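Local coordinates for DUF6836 domain-containing protein (Clostridium leptum, PDB 4PW1) that is of unknown function, belongs to the DUF6836 family and pairs as a two-fold symmetric dimer in the crystal, at the interface of chains A and B. Numbering follows the deposited sequence. Chains: chain A/B, Uncharacterized protein.

The interface of chains A and B. Residues chain A 225-227, 231, 233-235, 251; chain B 21-24.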
loop_
_atom_site.group_PDB
_atom_site.type_symbol
_atom_site.label_atom_id
_atom_site.label_comp_id
_atom_site.label_asym_id
_atom_site.label_seq_id
_atom_site.Cartn_x
_atom_site.Cartn_y
_atom_site.Cartn_z
HETATM N N MSE A 225 3.583 -12.743 2.795
HETATM C CA MSE A 225 4.063 -11.820 3.808
HETATM C C MSE A 225 4.436 -12.568 5.060
HETATM O O MSE A 225 3.743 -13.504 5.504
HETATM C CB MSE A 225 3.001 -10.748 4.127
HETATM C CG MSE A 225 2.734 -9.914 2.892
HETATM SE SE MSE A 225 1.003 -8.960 3.103
HETATM C CE MSE A 225 -0.156 -10.403 2.931
ATOM N N TYR A 226 5.570 -12.204 5.617
ATOM C CA TYR A 226 6.095 -12.901 6.791
ATOM C C TYR A 226 6.643 -11.864 7.705
ATOM O O TYR A 226 7.248 -10.914 7.238
ATOM C CB TYR A 226 7.232 -13.864 6.408
ATOM C CG TYR A 226 6.842 -14.963 5.463
ATOM C CD1 TYR A 226 6.878 -14.767 4.098
ATOM C CD2 TYR A 226 6.514 -16.218 5.928
ATOM C CE1 TYR A 226 6.530 -15.778 3.237
ATOM C CE2 TYR A 226 6.149 -17.230 5.065
ATOM C CZ TYR A 226 6.175 -17.011 3.719
ATOM O OH TYR A 226 5.787 -18.006 2.840
ATOM N N SER A 227 6.490 -12.043 9.009
ATOM C CA SER A 227 7.059 -11.083 9.938
ATOM C C SER A 227 7.276 -11.727 11.314
ATOM O O SER A 227 6.772 -12.802 11.600
ATOM C CB SER A 227 6.177 -9.848 10.061
ATOM O OG SER A 227 4.902 -10.225 10.482
ATOM N N GLY A 231 9.800 -6.822 14.643
ATOM C CA GLY A 231 9.681 -5.763 13.624
ATOM C C GLY A 231 10.288 -6.086 12.257
ATOM O O GLY A 231 10.072 -5.343 11.301
ATOM N N SER A 233 10.263 -7.679 8.805
ATOM C CA SER A 233 9.249 -8.230 7.951
ATOM C C SER A 233 9.690 -8.333 6.486
ATOM O O SER A 233 10.652 -7.709 6.021
ATOM C CB SER A 233 7.972 -7.430 8.093
ATOM O OG SER A 233 8.124 -6.173 7.493
HETATM N N MSE A 234 9.022 -9.217 5.775
HETATM C CA MSE A 234 9.398 -9.458 4.429
HETATM C C MSE A 234 8.194 -9.777 3.606
HETATM O O MSE A 234 7.207 -10.261 4.113
HETATM C CB MSE A 234 10.437 -10.582 4.477
HETATM C CG MSE A 234 10.157 -11.156 3.135
HETATM SE SE MSE A 234 10.731 -12.904 3.096
HETATM C CE MSE A 234 10.254 -14.064 4.548
ATOM N N VAL A 235 8.322 -9.533 2.306
ATOM C CA VAL A 235 7.412 -9.965 1.345
ATOM C C VAL A 235 8.149 -10.695 0.252
ATOM O O VAL A 235 9.176 -10.225 -0.235
ATOM C CB VAL A 235 6.672 -8.725 0.747
ATOM C CG1 VAL A 235 5.688 -9.165 -0.321
ATOM C CG2 VAL A 235 5.964 -7.977 1.851
ATOM N N LYS A 251 12.790 -5.924 5.294
ATOM C CA LYS A 251 13.022 -4.836 6.189
ATOM C C LYS A 251 13.365 -5.349 7.590
ATOM O O LYS A 251 12.538 -5.978 8.237
ATOM C CB LYS A 251 11.766 -3.964 6.269
ATOM C CG LYS A 251 11.944 -2.758 7.189
ATOM C CD LYS A 251 10.644 -1.947 7.318
ATOM C CE LYS A 251 10.837 -0.701 8.200
ATOM N NZ LYS A 251 10.389 -0.973 9.588
ATOM N N ASN B 21 2.140 -5.724 7.255
ATOM C CA ASN B 21 3.324 -5.771 8.162
ATOM C C ASN B 21 4.131 -4.478 8.077
ATOM O O ASN B 21 3.681 -3.532 7.342
ATOM C CB ASN B 21 4.167 -7.058 7.962
ATOM C CG ASN B 21 4.827 -7.183 6.572
ATOM O OD1 ASN B 21 5.164 -6.193 5.930
ATOM N ND2 ASN B 21 5.061 -8.437 6.137
ATOM N N SER B 22 5.267 -4.385 8.816
ATOM C CA SER B 22 6.006 -3.049 8.881
ATOM C C SER B 22 6.578 -2.621 7.521
ATOM O O SER B 22 6.773 -1.444 7.253
ATOM C CB SER B 22 7.235 -3.013 9.850
ATOM O OG SER B 22 7.200 -3.976 10.867
ATOM N N GLY B 23 6.896 -3.608 6.683
ATOM C CA GLY B 23 7.535 -3.349 5.394
ATOM C C GLY B 23 6.601 -2.951 4.279
ATOM O O GLY B 23 7.008 -2.951 3.115
ATOM N N GLU B 24 5.370 -2.576 4.651
ATOM C CA GLU B 24 4.351 -2.264 3.712
ATOM C C GLU B 24 3.809 -0.859 4.052
ATOM O O GLU B 24 3.316 -0.613 5.141
ATOM C CB GLU B 24 3.247 -3.367 3.731
ATOM C CG GLU B 24 3.669 -4.736 3.116
ATOM C CD GLU B 24 2.649 -5.900 3.302
ATOM O OE1 GLU B 24 2.101 -6.054 4.422
ATOM O OE2 GLU B 24 2.395 -6.699 2.347
HETATM O O HOH W 1 3.537 -10.439 7.724
HETATM O O HOH W 2 7.411 -6.180 4.368
#
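B:Asn21 and A:Ser233 meet with both side chains turned between their own backbone N and carbonyl carbon (chi1 64° and 71°), which brings the asparagine carboxamide up against the serine CB and hydroxyl. This is a loop-on-sheet contact of the DUF6836 fold, an antiparallel beta-sheet flanked by helices, in the two-fold dimer of the crystal, which may or may not be the biological one: residues 21-23 of chain B, leading into strand 24-28, lie on strands 221-227, 233-239 and 244-251 of chain A and the loop between the first two. The carboxamide carbon CG of B:Asn21 rests 3.5 Å from CB of A:Ser233, and its CB also reaches CB of A:Ser227. Its two ends are served differently. The carbonyl OD1 accepts a weak hydrogen bond from the hydroxyl OG of A:Ser233 and shares a water with that same hydroxyl, lying 2.7 Å from the water oxygen. The amide ND2 donates to a second water at 3.0 Å, which passes the link to OG of A:Ser227, and makes a long, weak hydrogen bond to the backbone O of A:Met234. With both ends engaged, rotation of the carboxamide is probably restrained. OG of A:Ser233 is further approached by the backbone N of B:Gly23, 3.0 Å away, in a weak, bent hydrogen bond.

At the loop's other flank, the hydroxyl OG of B:Ser22 donates to the carbonyl O of A:Gly231 over 3.2 Å, tilted 32° from the carbonyl plane. The far end of the extended A:Lys251 chain reaches the loop, its CD 3.9 Å from CA of B:Gly23. The extended side chain of B:Glu24 brings its carboxylate back to its own loop: OE1 takes the backbone N of B:Asn21 at 2.9 Å through its anti lone pair, tying the turn together. The glutamate crosses the side chain of selenomethionine A:Met225 at about a right angle, while A:Val235 turns CG2 towards it.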